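Local coordinates for protein CDA peptide synthetase I (Streptomyces coelicolor, PDB 5DU9) that is a nonribosomal peptide synthetase, represented here by its condensation domain, a two-lobed fold of the CoA-dependent acyltransferase superfamily, at residues R269-R281 and L424-A436. The protein carries 1 engineered substitution. Sequence-based numbering, arbitrary orientation.
Sequences RVVIAGVAAFLHR and LQERFVRFLAELA
F278 lays one ring face over F428, whose CB stands 4.1 Å from the centroid of the F278 ring and only 9° off its normal. The F428 ring then turns its own edge to that same face, a T-shaped pair with planes at 74° and CD1 of F428 3.8 Å from CG of F278. With CG anti to the backbone N, F278 reaches across to the other helix and enters as a knob between L424, R427, F428 and F431. L424 CD1, R427 CG and F431 CD2 line its rim, so the ring is bordered at its edge as well as over a face. Helices 267-283 and 418-437, distant in sequence, meet here in the C-terminal half of the condensation domain, their local axes crossing at 115° and 9.5 Å apart. The backbones draw closest at G274, whose CA lies 5.3 Å from the CA of L432. Having no side chain, G274 lets L432 CD1 settle against its CA, while the F428 edge abuts its carbonyl carbon. Farther along the F428 ring, CZ presses on V275 CG2 at 3.6 Å. F431 brings CE2 obliquely to F278 CA and A277 O, 3.8 Å from each, and its CZ touches the aliphatic CB and CG of R281; the rest of the R281 chain leads away from the ring, and NE hydrogen-bonds to O of V446. L435 sends CD1 onto A277 CB at 3.7 Å. Beyond this apolar seam, strand 242-248 packs against V429, helix 250-263 reaches L432 and A436, and helix 325-341 touches R269 and A273.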
ATOM      1  N   ARG A 269       1.466  14.617   6.557  1.00 12.19           N
ATOM      2  CA  ARG A 269       1.614  15.829   5.748  1.00 12.38           C
ATOM      3  C   ARG A 269       3.037  16.370   5.859  1.00 11.49           C
ATOM      4  O   ARG A 269       3.592  16.898   4.891  1.00 14.36           O
ATOM      5  CB  ARG A 269       0.612  16.907   6.176  1.00 13.16           C
ATOM      6  CG  ARG A 269      -0.851  16.494   6.044  1.00 16.13           C
ATOM      7  CD  ARG A 269      -1.246  16.333   4.587  1.00 17.30           C
ATOM      8  NE  ARG A 269      -2.638  15.910   4.430  1.00 14.51           N
ATOM      9  CZ  ARG A 269      -3.680  16.733   4.379  1.00 14.53           C
ATOM     10  NH1 ARG A 269      -3.518  18.044   4.500  1.00 18.02           N
ATOM     11  NH2 ARG A 269      -4.902  16.235   4.230  1.00 13.92           N
ATOM     12  N   VAL A 270       3.621  16.250   7.046  1.00 12.47           N
ATOM     13  CA  VAL A 270       5.004  16.666   7.259  1.00 11.27           C
ATOM     14  C   VAL A 270       5.930  15.816   6.391  1.00 11.49           C
ATOM     15  O   VAL A 270       6.874  16.321   5.787  1.00 13.70           O
ATOM     16  CB  VAL A 270       5.408  16.550   8.746  1.00 12.59           C
ATOM     17  CG1 VAL A 270       6.895  16.856   8.944  1.00 13.56           C
ATOM     18  CG2 VAL A 270       4.557  17.483   9.599  1.00 14.31           C
ATOM     19  N   VAL A 271       5.658  14.519   6.319  1.00 11.76           N
ATOM     20  CA  VAL A 271       6.470  13.633   5.491  1.00 11.01           C
ATOM     21  C   VAL A 271       6.335  13.986   4.009  1.00 12.27           C
ATOM     22  O   VAL A 271       7.330  14.056   3.291  1.00 13.23           O
ATOM     23  CB  VAL A 271       6.085  12.159   5.726  1.00 12.07           C
ATOM     24  CG1 VAL A 271       6.796  11.233   4.748  1.00 11.89           C
ATOM     25  CG2 VAL A 271       6.419  11.762   7.151  1.00 13.80           C
ATOM     26  N   ILE A 272       5.106  14.201   3.550  1.00 13.13           N
ATOM     27  CA  ILE A 272       4.886  14.576   2.160  1.00 12.65           C
ATOM     28  C   ILE A 272       5.630  15.876   1.846  1.00 10.75           C
ATOM     29  O   ILE A 272       6.298  15.985   0.817  1.00 12.01           O
ATOM     30  CB  ILE A 272       3.378  14.723   1.855  1.00 11.21           C
ATOM     31  CG1 ILE A 272       2.710  13.353   1.899  1.00 11.92           C
ATOM     32  CG2 ILE A 272       3.153  15.342   0.484  1.00 13.24           C
ATOM     33  CD1 ILE A 272       1.189  13.401   1.967  1.00 15.94           C
ATOM     34  N   ALA A 273       5.525  16.858   2.736  1.00 12.54           N
ATOM     35  CA  ALA A 273       6.258  18.111   2.564  1.00 11.67           C
ATOM     36  C   ALA A 273       7.765  17.859   2.509  1.00 11.90           C
ATOM     37  O   ALA A 273       8.485  18.500   1.741  1.00 12.57           O
ATOM     38  CB  ALA A 273       5.921  19.082   3.687  1.00 12.22           C
ATOM     39  N   GLY A 274       8.237  16.917   3.319  1.00 12.74           N
ATOM     40  CA  GLY A 274       9.640  16.547   3.324  1.00 13.66           C
ATOM     41  C   GLY A 274      10.097  15.976   1.994  1.00 13.44           C
ATOM     42  O   GLY A 274      11.175  16.308   1.512  1.00 14.59           O
ATOM     43  N   VAL A 275       9.281  15.110   1.400  1.00 12.12           N
ATOM     44  CA  VAL A 275       9.598  14.574   0.082  1.00 12.48           C
ATOM     45  C   VAL A 275       9.607  15.702  -0.950  1.00 13.33           C
ATOM     46  O   VAL A 275      10.510  15.781  -1.775  1.00 14.21           O
ATOM     47  CB  VAL A 275       8.604  13.470  -0.345  1.00 12.15           C
ATOM     48  CG1 VAL A 275       8.926  12.975  -1.749  1.00 13.76           C
ATOM     49  CG2 VAL A 275       8.644  12.309   0.631  1.00 14.03           C
ATOM     50  N   ALA A 276       8.612  16.582  -0.898  1.00 13.75           N
ATOM     51  CA  ALA A 276       8.550  17.707  -1.827  1.00 13.90           C
ATOM     52  C   ALA A 276       9.791  18.587  -1.708  1.00 14.36           C
ATOM     53  O   ALA A 276      10.378  18.986  -2.710  1.00 15.52           O
ATOM     54  CB  ALA A 276       7.294  18.530  -1.579  1.00 13.57           C
ATOM     55  N   ALA A 277      10.184  18.886  -0.474  1.00 14.17           N
ATOM     56  CA  ALA A 277      11.366  19.700  -0.218  1.00 15.01           C
ATOM     57  C   ALA A 277      12.632  19.001  -0.702  1.00 15.77           C
ATOM     58  O   ALA A 277      13.529  19.633  -1.262  1.00 16.72           O
ATOM     59  CB  ALA A 277      11.471  20.015   1.267  1.00 14.70           C
ATOM     60  N   PHE A 278      12.696  17.692  -0.482  1.00 15.19           N
ATOM     61  CA  PHE A 278      13.827  16.881  -0.926  1.00 15.87           C
ATOM     62  C   PHE A 278      13.967  16.909  -2.448  1.00 16.65           C
ATOM     63  O   PHE A 278      15.065  17.090  -2.980  1.00 17.77           O
ATOM     64  CB  PHE A 278      13.660  15.441  -0.432  1.00 15.21           C
ATOM     65  CG  PHE A 278      14.777  14.518  -0.835  1.00 16.18           C
ATOM     66  CD1 PHE A 278      16.025  14.617  -0.244  1.00 17.81           C
ATOM     67  CD2 PHE A 278      14.572  13.539  -1.791  1.00 21.30           C
ATOM     68  CE1 PHE A 278      17.053  13.765  -0.605  1.00 17.60           C
ATOM     69  CE2 PHE A 278      15.597  12.682  -2.159  1.00 21.46           C
ATOM     70  CZ  PHE A 278      16.840  12.800  -1.564  1.00 18.83           C
ATOM     71  N   LEU A 279      12.851  16.731  -3.147  1.00 16.19           N
ATOM     72  CA  LEU A 279      12.855  16.770  -4.602  1.00 17.00           C
ATOM     73  C   LEU A 279      13.261  18.153  -5.090  1.00 18.02           C
ATOM     74  O   LEU A 279      14.057  18.280  -6.015  1.00 20.56           O
ATOM     75  CB  LEU A 279      11.482  16.397  -5.163  1.00 16.36           C
ATOM     76  CG  LEU A 279      11.022  14.959  -4.923  1.00 17.17           C
ATOM     77  CD1 LEU A 279       9.643  14.751  -5.526  1.00 17.45           C
ATOM     78  CD2 LEU A 279      12.009  13.948  -5.475  1.00 21.93           C
ATOM     79  N   HIS A 280      12.713  19.189  -4.462  1.00 17.66           N
ATOM     80  CA  HIS A 280      13.034  20.563  -4.841  1.00 18.68           C
ATOM     81  C   HIS A 280      14.513  20.883  -4.640  1.00 19.72           C
ATOM     82  O   HIS A 280      15.151  21.488  -5.503  1.00 21.03           O
ATOM     83  CB  HIS A 280      12.181  21.549  -4.040  1.00 18.12           C
ATOM     84  CG  HIS A 280      12.667  22.963  -4.123  1.00 19.77           C
ATOM     85  ND1 HIS A 280      12.519  23.735  -5.254  1.00 22.64           N
ATOM     86  CD2 HIS A 280      13.305  23.740  -3.216  1.00 20.40           C
ATOM     87  CE1 HIS A 280      13.044  24.930  -5.040  1.00 27.10           C
ATOM     88  NE2 HIS A 280      13.529  24.958  -3.812  1.00 23.86           N
ATOM     89  N   ARG A 281      15.057  20.481  -3.497  1.00 19.26           N
ATOM     90  CA  ARG A 281      16.446  20.791  -3.165  1.00 20.27           C
ATOM     91  C   ARG A 281      17.416  20.016  -4.053  1.00 21.27           C
ATOM     92  O   ARG A 281      18.494  20.513  -4.392  1.00 22.71           O
ATOM     93  CB  ARG A 281      16.721  20.477  -1.694  1.00 19.59           C
ATOM     94  CG  ARG A 281      17.984  21.119  -1.138  1.00 25.73           C
ATOM     95  CD  ARG A 281      17.775  22.590  -0.802  1.00 27.96           C
ATOM     96  NE  ARG A 281      18.918  23.138  -0.075  1.00 27.99           N
ATOM     97  CZ  ARG A 281      19.918  23.823  -0.625  1.00 29.90           C
ATOM     98  NH1 ARG A 281      19.936  24.080  -1.928  1.00 27.92           N
ATOM     99  NH2 ARG A 281      20.907  24.267   0.138  1.00 27.66           N
ATOM    100  N   LEU A 424      19.981   6.691  -1.407  1.00 21.57           N
ATOM    101  CA  LEU A 424      18.938   7.702  -1.542  1.00 19.74           C
ATOM    102  C   LEU A 424      18.071   7.801  -0.294  1.00 18.42           C
ATOM    103  O   LEU A 424      17.725   8.889   0.175  1.00 19.91           O
ATOM    104  CB  LEU A 424      18.057   7.373  -2.746  1.00 19.95           C
ATOM    105  CG  LEU A 424      17.165   8.488  -3.276  1.00 31.34           C
ATOM    106  CD1 LEU A 424      18.005   9.579  -3.909  1.00 35.47           C
ATOM    107  CD2 LEU A 424      16.180   7.917  -4.278  1.00 34.46           C
ATOM    108  N   GLN A 425      17.706   6.639   0.227  1.00 18.90           N
ATOM    109  CA  GLN A 425      16.821   6.549   1.372  1.00 17.02           C
ATOM    110  C   GLN A 425      17.477   7.114   2.634  1.00 18.75           C
ATOM    111  O   GLN A 425      16.827   7.814   3.404  1.00 17.39           O
ATOM    112  CB  GLN A 425      16.392   5.088   1.537  1.00 22.92           C
ATOM    113  CG  GLN A 425      16.239   4.534   2.917  1.00 30.24           C
ATOM    114  CD  GLN A 425      15.956   3.047   2.843  1.00 22.32           C
ATOM    115  OE1 GLN A 425      16.862   2.222   2.954  1.00 27.19           O
ATOM    116  NE2 GLN A 425      14.699   2.700   2.603  1.00 21.39           N
ATOM    117  N   GLU A 426      18.765   6.843   2.833  1.00 19.58           N
ATOM    118  CA  GLU A 426      19.472   7.414   3.974  1.00 19.54           C
ATOM    119  C   GLU A 426      19.598   8.933   3.825  1.00 19.17           C
ATOM    120  O   GLU A 426      19.422   9.676   4.793  1.00 23.28           O
ATOM    121  CB  GLU A 426      20.854   6.779   4.130  1.00 22.86           C
ATOM    122  CG  GLU A 426      21.650   7.311   5.322  1.00 39.14           C
ATOM    123  CD  GLU A 426      20.896   7.195   6.635  1.00 48.90           C
ATOM    124  OE1 GLU A 426      20.573   6.059   7.040  1.00 45.89           O
ATOM    125  OE2 GLU A 426      20.621   8.242   7.259  1.00 46.60           O
ATOM    126  N   ARG A 427      19.894   9.383   2.608  1.00 19.15           N
ATOM    127  CA  ARG A 427      19.997  10.811   2.323  1.00 20.29           C
ATOM    128  C   ARG A 427      18.679  11.523   2.593  1.00 22.10           C
ATOM    129  O   ARG A 427      18.648  12.605   3.187  1.00 20.19           O
ATOM    130  CB  ARG A 427      20.413  11.042   0.872  1.00 23.62           C
ATOM    131  CG  ARG A 427      20.731  12.491   0.551  1.00 30.22           C
ATOM    132  CD  ARG A 427      21.092  12.669  -0.912  1.00 34.61           C
ATOM    133  NE  ARG A 427      22.188  11.792  -1.309  1.00 39.49           N
ATOM    134  CZ  ARG A 427      22.436  11.415  -2.561  1.00 47.19           C
ATOM    135  NH1 ARG A 427      21.660  11.831  -3.554  1.00 52.53           N
ATOM    136  NH2 ARG A 427      23.458  10.612  -2.818  1.00 35.01           N
ATOM    137  N   PHE A 428      17.585  10.914   2.148  1.00 17.03           N
ATOM    138  CA  PHE A 428      16.276  11.515   2.331  1.00 15.89           C
ATOM    139  C   PHE A 428      15.909  11.620   3.805  1.00 15.33           C
ATOM    140  O   PHE A 428      15.465  12.667   4.263  1.00 15.99           O
ATOM    141  CB  PHE A 428      15.200  10.716   1.600  1.00 15.42           C
ATOM    142  CG  PHE A 428      13.817  11.017   2.080  1.00 14.79           C
ATOM    143  CD1 PHE A 428      13.245  12.256   1.842  1.00 14.79           C
ATOM    144  CD2 PHE A 428      13.093  10.075   2.781  1.00 15.30           C
ATOM    145  CE1 PHE A 428      11.982  12.545   2.295  1.00 12.94           C
ATOM    146  CE2 PHE A 428      11.823  10.360   3.232  1.00 17.27           C
ATOM    147  CZ  PHE A 428      11.269  11.598   2.989  1.00 15.48           C
ATOM    148  N   VAL A 429      16.093  10.534   4.550  1.00 17.31           N
ATOM    149  CA  VAL A 429      15.706  10.530   5.957  1.00 15.10           C
ATOM    150  C   VAL A 429      16.522  11.555   6.753  1.00 16.11           C
ATOM    151  O   VAL A 429      15.991  12.187   7.668  1.00 18.18           O
ATOM    152  CB  VAL A 429      15.862   9.127   6.587  1.00 18.58           C
ATOM    153  CG1 VAL A 429      15.683   9.181   8.105  1.00 33.93           C
ATOM    154  CG2 VAL A 429      14.847   8.163   5.986  1.00 17.87           C
ATOM    155  N   ARG A 430      17.795  11.732   6.406  1.00 17.09           N
ATOM    156  CA  ARG A 430      18.626  12.726   7.087  1.00 19.36           C
ATOM    157  C   ARG A 430      18.100  14.138   6.819  1.00 19.50           C
ATOM    158  O   ARG A 430      18.008  14.962   7.730  1.00 19.45           O
ATOM    159  CB  ARG A 430      20.089  12.614   6.650  1.00 19.43           C
ATOM    160  CG  ARG A 430      20.987  13.704   7.233  1.00 31.28           C
ATOM    161  CD  ARG A 430      22.463  13.444   6.959  1.00 44.14           C
ATOM    162  NE  ARG A 430      22.723  13.134   5.556  1.00 45.50           N
ATOM    163  CZ  ARG A 430      23.935  13.027   5.021  1.00 43.59           C
ATOM    164  NH1 ARG A 430      25.017  13.211   5.768  1.00 36.90           N
ATOM    165  NH2 ARG A 430      24.067  12.740   3.734  1.00 50.78           N
ATOM    166  N   PHE A 431      17.751  14.412   5.567  1.00 16.78           N
ATOM    167  CA  PHE A 431      17.222  15.719   5.191  1.00 16.56           C
ATOM    168  C   PHE A 431      15.866  15.963   5.855  1.00 15.50           C
ATOM    169  O   PHE A 431      15.625  17.034   6.415  1.00 16.46           O
ATOM    170  CB  PHE A 431      17.106  15.820   3.667  1.00 20.93           C
ATOM    171  CG  PHE A 431      16.834  17.214   3.158  1.00 18.15           C
ATOM    172  CD1 PHE A 431      17.737  18.241   3.383  1.00 17.86           C
ATOM    173  CD2 PHE A 431      15.686  17.487   2.433  1.00 18.78           C
ATOM    174  CE1 PHE A 431      17.492  19.521   2.901  1.00 21.92           C
ATOM    175  CE2 PHE A 431      15.441  18.760   1.951  1.00 16.58           C
ATOM    176  CZ  PHE A 431      16.344  19.774   2.186  1.00 17.54           C
ATOM    177  N   LEU A 432      14.989  14.962   5.797  1.00 14.77           N
ATOM    178  CA  LEU A 432      13.684  15.024   6.447  1.00 14.16           C
ATOM    179  C   LEU A 432      13.804  15.366   7.933  1.00 15.22           C
ATOM    180  O   LEU A 432      13.090  16.226   8.438  1.00 16.27           O
ATOM    181  CB  LEU A 432      12.947  13.691   6.272  1.00 16.73           C
ATOM    182  CG  LEU A 432      11.611  13.525   7.002  1.00 14.50           C
ATOM    183  CD1 LEU A 432      10.585  14.515   6.484  1.00 15.59           C
ATOM    184  CD2 LEU A 432      11.093  12.097   6.871  1.00 15.75           C
ATOM    185  N   ALA A 433      14.711  14.689   8.627  1.00 15.86           N
ATOM    186  CA  ALA A 433      14.885  14.894  10.060  1.00 18.39           C
ATOM    187  C   ALA A 433      15.390  16.301  10.369  1.00 15.43           C
ATOM    188  O   ALA A 433      14.999  16.901  11.371  1.00 18.15           O
ATOM    189  CB  ALA A 433      15.841  13.855  10.628  1.00 17.16           C
ATOM    190  N   GLU A 434      16.267  16.819   9.513  1.00 16.09           N
ATOM    191  CA  GLU A 434      16.789  18.172   9.671  1.00 17.60           C
ATOM    192  C   GLU A 434      15.685  19.217   9.479  1.00 16.21           C
ATOM    193  O   GLU A 434      15.602  20.195  10.224  1.00 19.15           O
ATOM    194  CB  GLU A 434      17.925  18.421   8.678  1.00 22.16           C
ATOM    195  CG  GLU A 434      18.654  19.744   8.871  1.00 25.24           C
ATOM    196  CD  GLU A 434      19.522  19.764  10.119  1.00 41.73           C
ATOM    197  OE1 GLU A 434      19.925  18.679  10.589  1.00 45.49           O
ATOM    198  OE2 GLU A 434      19.797  20.870  10.630  1.00 49.92           O
ATOM    199  N   LEU A 435      14.843  19.008   8.474  1.00 15.51           N
ATOM    200  CA  LEU A 435      13.715  19.896   8.223  1.00 15.07           C
ATOM    201  C   LEU A 435      12.756  19.895   9.406  1.00 14.60           C
ATOM    202  O   LEU A 435      12.336  20.950   9.885  1.00 15.31           O
ATOM    203  CB  LEU A 435      12.966  19.475   6.956  1.00 15.65           C
ATOM    204  CG  LEU A 435      13.704  19.674   5.633  1.00 17.63           C
ATOM    205  CD1 LEU A 435      12.963  18.965   4.510  1.00 17.83           C
ATOM    206  CD2 LEU A 435      13.863  21.152   5.322  1.00 19.19           C
ATOM    207  N   ALA A 436      12.409  18.701   9.866  1.00 14.09           N
ATOM    208  CA  ALA A 436      11.435  18.548  10.942  1.00 15.54           C
ATOM    209  C   ALA A 436      11.929  19.179  12.244  1.00 14.46           C
ATOM    210  O   ALA A 436      11.130  19.658  13.052  1.00 16.91           O
ATOM    211  CB  ALA A 436      11.118  17.078  11.155  1.00 17.80           C
TER